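Local coordinates for protein Lic12234 (Leptospira interrogans, PDB 4TZH) that is of unknown function but, as a leucine-rich repeat protein of a pathogen, is regarded as a virulence factor and probably binds partner molecules through its curved solenoid, at residues Val4-Asn9 with Ile22-Arg27; Asn51-Leu56 with Ser72-Ser77; Lys157-Asn162 with Asn182-Ile187. All coordinates share one frame; numbering follows the deposited sequence. Where two conformers were deposited one is given.

The three contacts sample a leucine-rich repeat solenoid at its two ends and on its loop side. Contacts 1 and 3 reach the same parallel sheet at its two outermost strands, 22-24 and 186-188, and lie on opposite sides of the chain's centre, their own centres about 34 Å apart. Contact 2 joins loops of successive turns, its centre about 12 Å from that of the chain. All three mix buried and exposed residues. Contact 1 is mainly backbone pairing at a strand edge with aliphatic packing; contact 2 adds a buried asparagine to backbone bonds between loops; contact 3 pairs strands and adds glutamine and arginine bonds to a carbonyl. Contacts 1 and 2 touch where Leu25 O meets Asn51 ND2.

Contact 1 of 3, residues Val4-Asn9 with Ile22-Arg27; sequences VIIHKN and ILDLSR. With ZN (zinc ion), chain D.
The imidazole of His7 meets Ile22 O at its edge, in the plane of the ring, with ND1 3.6 Å from that oxygen. The first torsion sets His7 CG beside the backbone N and anti to the carbonyl carbon (chi1 -70°). The end of the side chain leads away from the strand toward a zinc ion, which His7 NE2 binds at 2.1 Å and which also binds a water and one further ligand, while ND1 is hydrogen-bonded to Glu3. The second flat group, the Asp24 carboxylate, closes an Asx turn: OD1 takes Ser26 N and Ser26 OG from opposite faces of its plane, two bonds that fix its rotation. Asp24 CB meets Ile6 CD1 at 3.6 Å.

Two backbone bonds flank the single bridge of His7 with Leu23: His7 N to Ile22 O (3.0 Å) and Asp24 N to His7 O (2.8 Å). Ile6 and Ile22 cross obliquely, CG2 on CG2 at 3.7 Å, and form an apolar patch beside them. Past the bridge Lys8 CA-H points to Asp24 O (CA to O 3.3 Å), and a water sits within bonding distance of both Lys8 O and Asp24 O, while Leu25 CD2 approaches Lys8 O at 3.7 Å.

Residues 6-9 lie beside strand 22-24, the outermost of the parallel sheet, ahead of helix 10-13. Asn9 N-caps that helix through OD1, which accepts from Asp12 N. On its other flank strand 22-24 pairs with strand 45-47, where Leu23 packs on Leu46 and Asp24 on His47.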
ATOM      1  N   VAL A   4       9.727 -12.570  17.265  1.00 23.94           N
ATOM      2  CA  VAL A   4       8.729 -12.189  18.280  1.00 23.75           C
ATOM      3  C   VAL A   4       9.152 -10.962  19.092  1.00 24.48           C
ATOM      4  O   VAL A   4       8.275 -10.237  19.575  1.00 24.02           O
ATOM      5  CB  VAL A   4       8.292 -13.367  19.176  1.00 29.06           C
ATOM      6  CG1 VAL A   4       7.626 -14.451  18.335  1.00 29.28           C
ATOM      7  CG2 VAL A   4       9.470 -13.936  19.971  1.00 29.80           C
ATOM      8  N   ILE A   5      10.477 -10.717  19.232  1.00 21.87           N
ATOM      9  CA  ILE A   5      11.017  -9.520  19.869  1.00 21.96           C
ATOM     10  C   ILE A   5      11.481  -8.682  18.714  1.00 22.69           C
ATOM     11  O   ILE A   5      12.563  -8.925  18.141  1.00 23.19           O
ATOM     12  CB  ILE A   5      12.170  -9.804  20.852  1.00 26.06           C
ATOM     13  CG1 ILE A   5      11.800 -10.880  21.857  1.00 30.66           C
ATOM     14  CG2 ILE A   5      12.640  -8.496  21.506  1.00 27.66           C
ATOM     15  CD1 ILE A   5      10.636 -10.688  22.582  1.00 31.29           C
ATOM     16  N   ILE A   6      10.652  -7.729  18.311  1.00 18.87           N
ATOM     17  CA  ILE A   6      10.938  -6.977  17.099  1.00 18.29           C
ATOM     18  C   ILE A   6      11.966  -5.886  17.299  1.00 19.46           C
ATOM     19  O   ILE A   6      12.328  -5.561  18.429  1.00 20.82           O
ATOM     20  CB  ILE A   6       9.678  -6.465  16.436  1.00 20.13           C
ATOM     21  CG1 ILE A   6       9.033  -5.351  17.249  1.00 21.17           C
ATOM     22  CG2 ILE A   6       8.690  -7.644  16.187  1.00 21.38           C
ATOM     23  CD1 ILE A   6       8.045  -4.569  16.414  1.00 22.01           C
ATOM     24  N   HIS A   7      12.482  -5.379  16.204  1.00 17.15           N
ATOM     25  CA  HIS A   7      13.501  -4.336  16.263  1.00 17.06           C
ATOM     26  C   HIS A   7      12.824  -2.980  16.223  1.00 18.37           C
ATOM     27  O   HIS A   7      11.989  -2.740  15.343  1.00 19.55           O
ATOM     28  CB  HIS A   7      14.470  -4.531  15.096  1.00 17.98           C
ATOM     29  CG  HIS A   7      15.311  -5.732  15.261  1.00 19.60           C
ATOM     30  ND1 HIS A   7      14.857  -7.012  14.947  1.00 20.80           N
ATOM     31  CD2 HIS A   7      16.534  -5.812  15.789  1.00 20.05           C
ATOM     32  CE1 HIS A   7      15.843  -7.824  15.313  1.00 19.89           C
ATOM     33  NE2 HIS A   7      16.860  -7.156  15.848  1.00 21.05           N
ATOM     34  N   LYS A   8      13.200  -2.063  17.117  1.00 18.10           N
ATOM     35  CA  LYS A   8      12.555  -0.751  17.177  1.00 17.63           C
ATOM     36  C   LYS A   8      13.542   0.381  16.986  1.00 20.78           C
ATOM     37  O   LYS A   8      13.156   1.551  17.091  1.00 22.04           O
ATOM     38  CB  LYS A   8      11.826  -0.603  18.526  1.00 21.67           C
ATOM     39  CG  LYS A   8      10.634  -1.549  18.676  1.00 30.26           C
ATOM     40  CD  LYS A   8       9.995  -1.384  20.042  1.00 43.59           C
ATOM     41  CE  LYS A   8       8.494  -1.409  20.005  1.00 64.72           C
ATOM     42  NZ  LYS A   8       7.912  -0.663  21.156  1.00 78.09           N
ATOM     43  N   ASN A   9      14.824   0.033  16.725  1.00 20.23           N
ATOM     44  CA  ASN A   9      15.853   1.046  16.570  1.00 20.68           C
ATOM     45  C   ASN A   9      16.714   0.736  15.363  1.00 23.05           C
ATOM     46  O   ASN A   9      17.302  -0.344  15.306  1.00 21.53           O
ATOM     47  CB  ASN A   9      16.661   1.142  17.832  1.00 24.64           C
ATOM     48  CG  ASN A   9      17.752   2.178  17.740  1.00 41.15           C
ATOM     49  OD1 ASN A   9      18.839   1.930  17.234  1.00 31.39           O
ATOM     50  ND2 ASN A   9      17.484   3.351  18.252  1.00 34.13           N
ATOM     51  N   ILE A  22      11.768  -7.790  11.427  1.00 15.66           N
ATOM     52  CA  ILE A  22      10.702  -6.829  11.622  1.00 14.59           C
ATOM     53  C   ILE A  22      11.296  -5.572  12.209  1.00 15.56           C
ATOM     54  O   ILE A  22      11.925  -5.658  13.269  1.00 16.36           O
ATOM     55  CB  ILE A  22       9.592  -7.362  12.539  1.00 17.34           C
ATOM     56  CG1 ILE A  22       9.056  -8.733  12.045  1.00 17.70           C
ATOM     57  CG2 ILE A  22       8.464  -6.329  12.707  1.00 17.71           C
ATOM     58  CD1 ILE A  22       7.917  -9.335  12.902  1.00 20.48           C
ATOM     59  N   LEU A  23      11.092  -4.442  11.553  1.00 14.52           N
ATOM     60  CA  LEU A  23      11.582  -3.151  12.048  1.00 15.34           C
ATOM     61  C   LEU A  23      10.378  -2.235  12.214  1.00 14.17           C
ATOM     62  O   LEU A  23       9.608  -2.029  11.265  1.00 15.35           O
ATOM     63  CB  LEU A  23      12.575  -2.533  11.074  1.00 16.00           C
ATOM     64  CG  LEU A  23      13.189  -1.203  11.551  1.00 17.93           C
ATOM     65  CD1 LEU A  23      14.165  -1.420  12.750  1.00 20.02           C
ATOM     66  CD2 LEU A  23      13.938  -0.541  10.407  1.00 19.75           C
ATOM     67  N   ASP A  24      10.247  -1.661  13.406  1.00 14.65           N
ATOM     68  CA  ASP A  24       9.140  -0.772  13.721  1.00 14.79           C
ATOM     69  C   ASP A  24       9.692   0.577  14.141  1.00 15.12           C
ATOM     70  O   ASP A  24      10.256   0.702  15.241  1.00 16.92           O
ATOM     71  CB  ASP A  24       8.245  -1.372  14.803  1.00 16.28           C
ATOM     72  CG  ASP A  24       7.040  -0.532  15.176  1.00 24.76           C
ATOM     73  OD1 ASP A  24       6.899   0.571  14.629  1.00 20.55           O
ATOM     74  OD2 ASP A  24       6.287  -0.944  16.080  1.00 27.12           O
ATOM     75  N   LEU A  25       9.600   1.539  13.224  1.00 14.98           N
ATOM     76  CA  LEU A  25      10.007   2.919  13.455  1.00 14.73           C
ATOM     77  C   LEU A  25       8.774   3.802  13.510  1.00 15.96           C
ATOM     78  O   LEU A  25       8.856   4.980  13.185  1.00 16.71           O
ATOM     79  CB  LEU A  25      11.006   3.448  12.407  1.00 15.96           C
ATOM     80  CG  LEU A  25      12.266   2.581  12.195  1.00 17.78           C
ATOM     81  CD1 LEU A  25      13.130   3.238  11.087  1.00 21.03           C
ATOM     82  CD2 LEU A  25      13.062   2.383  13.500  1.00 19.52           C
ATOM     83  N   SER A  26       7.636   3.248  13.906  1.00 14.65           N
ATOM     84  CA  SER A  26       6.453   4.088  14.012  1.00 13.72           C
ATOM     85  C   SER A  26       6.648   5.170  15.098  1.00 15.98           C
ATOM     86  O   SER A  26       7.316   4.913  16.113  1.00 18.07           O
ATOM     87  CB  SER A  26       5.254   3.234  14.387  1.00 17.42           C
ATOM     88  OG  SER A  26       5.077   2.231  13.396  1.00 17.89           O
ATOM     89  N   ARG A  27       6.047   6.342  14.894  1.00 15.79           N
ATOM     90  CA  ARG A  27       6.098   7.435  15.872  0.50 15.97           C
ATOM     91  C   ARG A  27       7.529   7.805  16.249  1.00 18.57           C
ATOM     92  O   ARG A  27       7.849   8.093  17.435  1.00 20.26           O
ATOM     93  CB  ARG A  27       5.271   7.079  17.099  0.50 20.21           C
ATOM     94  CG  ARG A  27       3.814   6.795  16.784  0.50 24.35           C
ATOM     95  CD  ARG A  27       3.093   6.230  18.005  0.50 35.46           C
ATOM     96  NE  ARG A  27       3.819   5.110  18.614  0.50 42.08           N
ATOM     97  CZ  ARG A  27       3.734   3.844  18.215  0.50 52.40           C
ATOM     98  NH1 ARG A  27       2.938   3.508  17.208  0.50 38.95           N
ATOM     99  NH2 ARG A  27       4.439   2.904  18.826  0.50 40.62           N
TER
HETATM  100 ZN    ZN D 302      18.466  -7.774  17.001  0.75 23.58          ZN
HETATM  101  O   HOH W   1      10.565   2.711  17.315  1.00 23.55           O
HETATM  102  O   HOH W   2      20.043  -6.564  16.455  1.00 29.70           O

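Contact 2 of 3, residues Asn51-Leu56 with Ser72-Ser77; sequences NELTTL and SRNQIS
Asn74 reaches into the backbone of Asn51-Leu53, and its OD1 accepts from Leu53 N at 3.0 Å, a nearly straight bond (164°) whose donor is tilted 18° from the amide's carbonyl plane. Asn51 N adds a weak, bent bond to the same oxygen, and Asn51 CB lies 3.1 Å from it. CG beside the backbone N (chi1 -82°) starts the amide toward this buried site, where ND2 is held by Leu48 O and Ile71 O. The Leu53 and Asn74 side chains run abreast in one direction, and Ile76 CD1 packs on Leu53 CB at 3.7 Å. This is the asparagine ladder of leucine-rich repeats: Asn51 grips the preceding turn in the same manner, accepting from Leu30 N and donating to Leu25 O. Backbone bonds continue the stacking of the turns, Gln75 N to Leu53 O at 2.8 Å and Ser77 N to Thr54 O at 3.0 Å.

The outer side is looser and wet. Gln75, extended beyond CG, brings NE2 to 4.0 Å from Glu52 CB, and waters link its amide to the neighbouring turn: one connects NE2 with Asn51 O, the other Glu52 O with OE1, the last step being long. Thr54, also exposed, meets Gln75 O through CB and CG2, both 3.9 Å away.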
ATOM      1  N   ASN A  51       4.570   9.023  11.200  1.00 17.29           N
ATOM      2  CA  ASN A  51       5.776   9.798  11.038  1.00 17.90           C
ATOM      3  C   ASN A  51       5.424  11.016  10.164  1.00 19.06           C
ATOM      4  O   ASN A  51       4.233  11.357  10.022  1.00 22.19           O
ATOM      5  CB  ASN A  51       6.933   8.973  10.464  1.00 16.35           C
ATOM      6  CG  ASN A  51       7.518   8.060  11.488  1.00 16.74           C
ATOM      7  OD1 ASN A  51       8.192   8.504  12.428  1.00 18.19           O
ATOM      8  ND2 ASN A  51       7.359   6.739  11.326  1.00 17.69           N
ATOM      9  N   GLU A  52       6.438  11.693   9.629  1.00 17.78           N
ATOM     10  CA  GLU A  52       6.233  12.868   8.787  1.00 19.00           C
ATOM     11  C   GLU A  52       6.795  12.602   7.372  1.00 19.88           C
ATOM     12  O   GLU A  52       7.363  13.490   6.745  1.00 21.51           O
ATOM     13  CB  GLU A  52       6.906  14.101   9.434  1.00 21.16           C
ATOM     14  CG  GLU A  52       6.407  14.388  10.845  1.00 25.30           C
ATOM     15  CD  GLU A  52       7.135  15.509  11.564  1.00 27.75           C
ATOM     16  OE1 GLU A  52       8.356  15.661  11.329  1.00 30.83           O
ATOM     17  OE2 GLU A  52       6.520  16.176  12.428  1.00 25.15           O
ATOM     18  N   LEU A  53       6.700  11.344   6.890  1.00 16.88           N
ATOM     19  CA  LEU A  53       7.302  11.009   5.601  1.00 17.72           C
ATOM     20  C   LEU A  53       6.495  11.568   4.443  1.00 18.93           C
ATOM     21  O   LEU A  53       5.271  11.584   4.491  1.00 20.51           O
ATOM     22  CB  LEU A  53       7.404   9.487   5.442  1.00 16.98           C
ATOM     23  CG  LEU A  53       8.221   8.741   6.486  1.00 18.80           C
ATOM     24  CD1 LEU A  53       8.072   7.218   6.302  1.00 20.51           C
ATOM     25  CD2 LEU A  53       9.685   9.062   6.359  1.00 20.47           C
ATOM     26  N   THR A  54       7.175  11.992   3.377  1.00 19.71           N
ATOM     27  CA  THR A  54       6.492  12.433   2.165  1.00 19.20           C
ATOM     28  C   THR A  54       6.688  11.452   1.006  1.00 22.62           C
ATOM     29  O   THR A  54       5.926  11.476   0.029  1.00 23.50           O
ATOM     30  CB  THR A  54       6.903  13.848   1.785  1.00 27.89           C
ATOM     31  OG1 THR A  54       8.292  13.858   1.490  1.00 29.13           O
ATOM     32  CG2 THR A  54       6.599  14.864   2.882  1.00 26.37           C
ATOM     33  N   THR A  55       7.677  10.572   1.131  1.00 20.13           N
ATOM     34  CA  THR A  55       7.992   9.551   0.127  1.00 20.06           C
ATOM     35  C   THR A  55       8.850   8.511   0.775  1.00 22.25           C
ATOM     36  O   THR A  55       9.075   8.537   2.001  1.00 21.73           O
ATOM     37  CB  THR A  55       8.692  10.171  -1.118  1.00 27.36           C
ATOM     38  OG1 THR A  55       8.728   9.183  -2.177  1.00 25.30           O
ATOM     39  CG2 THR A  55      10.109  10.725  -0.815  1.00 26.25           C
ATOM     40  N   LEU A  56       9.340   7.562  -0.036  1.00 21.35           N
ATOM     41  CA  LEU A  56      10.272   6.552   0.409  1.00 20.27           C
ATOM     42  C   LEU A  56      11.542   6.682  -0.400  1.00 21.44           C
ATOM     43  O   LEU A  56      11.479   7.083  -1.565  1.00 22.17           O
ATOM     44  CB  LEU A  56       9.713   5.133   0.199  1.00 20.36           C
ATOM     45  CG  LEU A  56       8.470   4.790   0.999  1.00 24.82           C
ATOM     46  CD1 LEU A  56       7.996   3.424   0.596  1.00 24.82           C
ATOM     47  CD2 LEU A  56       8.775   4.799   2.496  1.00 27.24           C
ATOM     48  N   SER A  72       1.117   4.049   7.109  1.00 13.94           N
ATOM     49  CA  SER A  72      -0.075   4.806   7.456  1.00 14.41           C
ATOM     50  C   SER A  72       0.233   6.051   8.249  1.00 16.12           C
ATOM     51  O   SER A  72       1.242   6.106   8.933  1.00 16.06           O
ATOM     52  CB  SER A  72      -1.040   3.927   8.238  1.00 14.66           C
ATOM     53  OG  SER A  72      -0.476   3.445   9.447  1.00 15.79           O
ATOM     54  N   ARG A  73      -0.652   7.046   8.165  1.00 16.10           N
ATOM     55  CA  ARG A  73      -0.523   8.265   8.990  1.00 15.71           C
ATOM     56  C   ARG A  73       0.794   8.993   8.754  1.00 18.32           C
ATOM     57  O   ARG A  73       1.546   9.323   9.699  1.00 20.40           O
ATOM     58  CB  ARG A  73      -0.784   7.983  10.480  1.00 18.90           C
ATOM     59  CG  ARG A  73      -2.232   7.571  10.740  1.00 24.21           C
ATOM     60  CD  ARG A  73      -2.599   7.564  12.225  1.00 32.21           C
ATOM     61  NE  ARG A  73      -2.318   8.855  12.840  1.00 36.20           N
ATOM     62  CZ  ARG A  73      -2.295   9.070  14.150  1.00 63.19           C
ATOM     63  NH1 ARG A  73      -2.529   8.073  14.999  1.00 53.33           N
ATOM     64  NH2 ARG A  73      -2.027  10.279  14.625  1.00 52.70           N
ATOM     65  N   ASN A  74       1.081   9.273   7.476  1.00 16.38           N
ATOM     66  CA  ASN A  74       2.253  10.073   7.122  1.00 17.92           C
ATOM     67  C   ASN A  74       1.717  11.167   6.206  1.00 19.73           C
ATOM     68  O   ASN A  74       0.531  11.516   6.296  1.00 19.74           O
ATOM     69  CB  ASN A  74       3.327   9.217   6.444  1.00 16.82           C
ATOM     70  CG  ASN A  74       4.142   8.490   7.450  1.00 17.25           C
ATOM     71  OD1 ASN A  74       5.103   9.037   7.971  1.00 17.85           O
ATOM     72  ND2 ASN A  74       3.824   7.230   7.747  1.00 18.15           N
ATOM     73  N   GLN A  75       2.584  11.789   5.399  1.00 18.73           N
ATOM     74  CA  GLN A  75       2.141  12.792   4.423  1.00 20.03           C
ATOM     75  C   GLN A  75       2.651  12.320   3.057  1.00 20.24           C
ATOM     76  O   GLN A  75       3.124  13.126   2.249  1.00 21.32           O
ATOM     77  CB  GLN A  75       2.737  14.189   4.769  1.00 23.03           C
ATOM     78  CG  GLN A  75       2.392  14.694   6.185  1.00 30.16           C
ATOM     79  CD  GLN A  75       3.447  15.627   6.770  1.00 50.15           C
ATOM     80  OE1 GLN A  75       4.243  16.282   6.058  1.00 38.25           O
ATOM     81  NE2 GLN A  75       3.486  15.695   8.101  1.00 40.88           N
ATOM     82  N   ILE A  76       2.558  10.994   2.788  1.00 18.52           N
ATOM     83  CA  ILE A  76       3.066  10.419   1.547  0.50 17.85           C
ATOM     84  C   ILE A  76       2.303  10.965   0.349  1.00 19.61           C
ATOM     85  O   ILE A  76       1.083  10.823   0.321  1.00 20.15           O
ATOM     86  CB  ILE A  76       2.977   8.856   1.607  0.50 18.22           C
ATOM     87  CG1 ILE A  76       3.825   8.238   2.765  0.50 16.80           C
ATOM     88  CG2 ILE A  76       3.322   8.205   0.252  0.50 20.33           C
ATOM     89  CD1 ILE A  76       5.400   8.260   2.578  0.50 17.57           C
ATOM     90  N   SER A  77       3.004  11.506  -0.653  1.00 20.27           N
ATOM     91  CA  SER A  77       2.345  11.987  -1.856  1.00 21.62           C
ATOM     92  C   SER A  77       2.882  11.299  -3.115  1.00 24.14           C
ATOM     93  O   SER A  77       2.285  11.430  -4.183  1.00 24.42           O
ATOM     94  CB  SER A  77       2.501  13.499  -1.970  1.00 25.79           C
ATOM     95  OG  SER A  77       3.884  13.799  -2.125  1.00 27.89           O
TER
HETATM   96  O   HOH W   3       2.519  13.378   9.354  1.00 38.64           O
HETATM   97  O   HOH W   4       7.503  16.044   6.173  1.00 36.22           O

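Contact 3 of 3, residues Lys157-Asn162 with Asn182-Ile187; sequences KLRILN and NQEITI. With ZN (zinc ion), chain G.
Arg159-Leu161 and Ile185-Ile187 pair in parallel, Ile160 with Thr186 and Leu161 with Ile187, through Thr186 N to Arg159 O (2.9 Å) and Leu161 N to Thr186 O (3.1 Å). Before the strands, Leu158 O takes two side-chain donors. Gln183 NE2 reaches Leu158 O at 2.9 Å on a lone pair, with the oxygen only 3° out of the glutamine amide plane. Arg159 NH1 comes to Leu158 O from above the carbonyl plane at 3.0 Å. The bend of Arg159 at chi2 (-57°) turns CD toward Glu184 O (3.1 Å); the guanidinium follows beyond it, and NH1 also makes a weak, strongly bent bond to Glu184 O. Glu184 CB lies over one guanidinium face near its rim, Lys157 O over the opposite face, and Gln183 CD in plane at the edge.

The pairing closes a right-handed beta-alpha-beta unit, strand 160-162, helix 173-179 and strand 186-188, at the C-terminal end of the leucine-rich repeat sheet. Toward the interior, Ile185 CD1 crosses Leu158, touching its CD2 at 3.9 Å, and also meets Leu161 CB. Ile187 shares this side and packs against Ile176 of helix 173-179. On the exposed side Ile160 CG1 flanks Thr186 CG2 at 3.9 Å. Glu184 is exposed and extended beyond CG, and Glu184 OE1 reaches a zinc ion at a long 2.6 Å.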
ATOM      1  N   LYS A 157      -9.909 -11.924  -7.828  1.00 23.48           N
ATOM      2  CA  LYS A 157      -9.870 -12.454  -6.473  1.00 23.57           C
ATOM      3  C   LYS A 157     -10.386 -11.404  -5.476  1.00 23.95           C
ATOM      4  O   LYS A 157     -10.481 -11.689  -4.279  1.00 24.12           O
ATOM      5  CB  LYS A 157      -8.438 -12.836  -6.112  1.00 26.96           C
ATOM      6  CG  LYS A 157      -7.995 -14.154  -6.757  1.00 33.28           C
ATOM      7  CD  LYS A 157      -6.573 -14.523  -6.349  1.00 32.58           C
ATOM      8  CE  LYS A 157      -6.364 -14.727  -4.868  1.00 39.26           C
ATOM      9  NZ  LYS A 157      -5.101 -15.472  -4.628  1.00 49.16           N
ATOM     10  N   LEU A 158     -10.785 -10.230  -5.990  1.00 22.12           N
ATOM     11  CA  LEU A 158     -11.248  -9.166  -5.093  1.00 21.53           C
ATOM     12  C   LEU A 158     -12.556  -9.598  -4.411  1.00 23.48           C
ATOM     13  O   LEU A 158     -13.536  -9.969  -5.096  1.00 24.42           O
ATOM     14  CB  LEU A 158     -11.402  -7.879  -5.881  1.00 21.00           C
ATOM     15  CG  LEU A 158     -11.531  -6.613  -5.036  1.00 21.17           C
ATOM     16  CD1 LEU A 158     -10.259  -6.371  -4.230  1.00 20.69           C
ATOM     17  CD2 LEU A 158     -11.882  -5.428  -5.885  1.00 23.58           C
ATOM     18  N   ARG A 159     -12.569  -9.544  -3.071  1.00 22.00           N
ATOM     19  CA  ARG A 159     -13.728  -9.960  -2.282  1.00 21.77           C
ATOM     20  C   ARG A 159     -14.411  -8.798  -1.599  1.00 21.72           C
ATOM     21  O   ARG A 159     -15.600  -8.870  -1.291  1.00 21.79           O
ATOM     22  CB  ARG A 159     -13.340 -11.072  -1.295  1.00 27.46           C
ATOM     23  CG  ARG A 159     -12.877 -12.381  -1.992  1.00 35.73           C
ATOM     24  CD  ARG A 159     -13.927 -12.955  -2.955  1.00 40.89           C
ATOM     25  NE  ARG A 159     -13.424 -14.038  -3.814  1.00 46.58           N
ATOM     26  CZ  ARG A 159     -13.317 -13.982  -5.140  1.00 53.69           C
ATOM     27  NH1 ARG A 159     -13.657 -12.880  -5.798  1.00 33.12           N
ATOM     28  NH2 ARG A 159     -12.857 -15.022  -5.819  1.00 45.98           N
ATOM     29  N   ILE A 160     -13.659  -7.720  -1.335  1.00 18.14           N
ATOM     30  CA  ILE A 160     -14.200  -6.509  -0.725  1.00 18.02           C
ATOM     31  C   ILE A 160     -13.681  -5.308  -1.456  1.00 18.03           C
ATOM     32  O   ILE A 160     -12.452  -5.138  -1.577  1.00 17.07           O
ATOM     33  CB  ILE A 160     -13.856  -6.365   0.779  1.00 20.85           C
ATOM     34  CG1 ILE A 160     -14.381  -7.569   1.599  1.00 22.74           C
ATOM     35  CG2 ILE A 160     -14.433  -5.052   1.322  1.00 23.13           C
ATOM     36  CD1 ILE A 160     -14.110  -7.415   3.108  1.00 31.79           C
ATOM     37  N   LEU A 161     -14.611  -4.450  -1.916  1.00 17.46           N
ATOM     38  CA  LEU A 161     -14.245  -3.166  -2.496  1.00 17.30           C
ATOM     39  C   LEU A 161     -14.932  -2.099  -1.633  1.00 17.38           C
ATOM     40  O   LEU A 161     -16.173  -2.043  -1.643  1.00 18.93           O
ATOM     41  CB  LEU A 161     -14.693  -3.049  -3.963  1.00 19.13           C
ATOM     42  CG  LEU A 161     -14.465  -1.702  -4.624  1.00 20.32           C
ATOM     43  CD1 LEU A 161     -12.972  -1.348  -4.675  1.00 20.77           C
ATOM     44  CD2 LEU A 161     -15.041  -1.696  -6.054  1.00 22.70           C
ATOM     45  N   ASN A 162     -14.175  -1.300  -0.865  1.00 15.34           N
ATOM     46  CA  ASN A 162     -14.806  -0.335   0.035  1.00 15.03           C
ATOM     47  C   ASN A 162     -14.653   1.071  -0.509  1.00 17.55           C
ATOM     48  O   ASN A 162     -13.531   1.585  -0.598  1.00 17.19           O
ATOM     49  CB  ASN A 162     -14.199  -0.487   1.423  1.00 15.03           C
ATOM     50  CG  ASN A 162     -15.032   0.254   2.431  1.00 21.52           C
ATOM     51  OD1 ASN A 162     -15.480   1.363   2.175  1.00 19.35           O
ATOM     52  ND2 ASN A 162     -15.360  -0.435   3.549  1.00 23.30           N
ATOM     53  N   ASN A 182     -20.328 -11.504 -12.414  1.00 50.36           N
ATOM     54  CA  ASN A 182     -20.459 -12.875 -11.903  1.00 50.25           C
ATOM     55  C   ASN A 182     -19.790 -13.131 -10.558  1.00 49.22           C
ATOM     56  O   ASN A 182     -20.311 -13.896  -9.743  1.00 49.69           O
ATOM     57  CB  ASN A 182     -19.958 -13.894 -12.937  1.00 54.72           C
ATOM     58  CG  ASN A 182     -20.602 -13.775 -14.301  1.00 91.44           C
ATOM     59  OD1 ASN A 182     -21.832 -13.789 -14.451  1.00 88.45           O
ATOM     60  ND2 ASN A 182     -19.776 -13.670 -15.331  1.00 86.00           N
ATOM     61  N   GLN A 183     -18.624 -12.504 -10.355  1.00 40.69           N
ATOM     62  CA  GLN A 183     -17.718 -12.616  -9.224  1.00 37.20           C
ATOM     63  C   GLN A 183     -18.314 -12.487  -7.817  1.00 35.42           C
ATOM     64  O   GLN A 183     -19.202 -11.659  -7.588  1.00 33.55           O
ATOM     65  CB  GLN A 183     -16.652 -11.551  -9.409  1.00 36.95           C
ATOM     66  CG  GLN A 183     -15.433 -11.691  -8.517  1.00 36.32           C
ATOM     67  CD  GLN A 183     -14.417 -10.681  -8.944  1.00 41.29           C
ATOM     68  OE1 GLN A 183     -14.196 -10.457 -10.140  1.00 33.01           O
ATOM     69  NE2 GLN A 183     -13.798 -10.049  -7.973  1.00 29.06           N
ATOM     70  N   GLU A 184     -17.766 -13.286  -6.871  1.00 30.93           N
ATOM     71  CA  GLU A 184     -18.084 -13.256  -5.448  1.00 30.03           C
ATOM     72  C   GLU A 184     -17.377 -11.999  -4.891  1.00 31.29           C
ATOM     73  O   GLU A 184     -16.149 -11.928  -4.921  1.00 33.03           O
ATOM     74  CB  GLU A 184     -17.488 -14.499  -4.783  1.00 32.07           C
ATOM     75  CG  GLU A 184     -17.862 -14.791  -3.342  1.00 46.92           C
ATOM     76  CD  GLU A 184     -17.705 -16.264  -3.004  1.00 81.03           C
ATOM     77  OE1 GLU A 184     -16.646 -16.644  -2.455  1.00 78.82           O
ATOM     78  OE2 GLU A 184     -18.610 -17.049  -3.364  1.00 81.45           O
ATOM     79  N   ILE A 185     -18.148 -10.998  -4.478  1.00 24.23           N
ATOM     80  CA  ILE A 185     -17.596  -9.744  -3.954  1.00 21.42           C
ATOM     81  C   ILE A 185     -18.689  -9.014  -3.197  1.00 23.70           C
ATOM     82  O   ILE A 185     -19.871  -9.118  -3.553  1.00 24.22           O
ATOM     83  CB  ILE A 185     -17.052  -8.840  -5.118  1.00 23.57           C
ATOM     84  CG1 ILE A 185     -16.271  -7.616  -4.586  1.00 23.48           C
ATOM     85  CG2 ILE A 185     -18.145  -8.426  -6.124  1.00 24.23           C
ATOM     86  CD1 ILE A 185     -15.501  -6.827  -5.703  1.00 25.26           C
ATOM     87  N   THR A 186     -18.301  -8.263  -2.187  1.00 20.56           N
ATOM     88  CA  THR A 186     -19.198  -7.303  -1.568  1.00 20.00           C
ATOM     89  C   THR A 186     -18.627  -5.908  -1.874  1.00 20.32           C
ATOM     90  O   THR A 186     -17.419  -5.673  -1.715  1.00 19.98           O
ATOM     91  CB  THR A 186     -19.479  -7.569  -0.084  1.00 22.51           C
ATOM     92  OG1 THR A 186     -20.410  -6.570   0.333  1.00 22.31           O
ATOM     93  CG2 THR A 186     -18.239  -7.521   0.780  1.00 21.47           C
ATOM     94  N   ILE A 187     -19.486  -5.025  -2.332  1.00 21.42           N
ATOM     95  CA  ILE A 187     -19.116  -3.672  -2.690  1.00 20.28           C
ATOM     96  C   ILE A 187     -19.801  -2.743  -1.715  1.00 21.54           C
ATOM     97  O   ILE A 187     -21.029  -2.809  -1.549  1.00 23.03           O
ATOM     98  CB  ILE A 187     -19.478  -3.382  -4.165  1.00 25.14           C
ATOM     99  CG1 ILE A 187     -18.667  -4.339  -5.088  1.00 24.98           C
ATOM    100  CG2 ILE A 187     -19.134  -1.923  -4.503  1.00 26.41           C
ATOM    101  CD1 ILE A 187     -19.137  -4.364  -6.549  1.00 30.31           C
TER
HETATM  102 ZN    ZN G 305     -17.753 -17.801  -0.431  0.50 43.59          ZN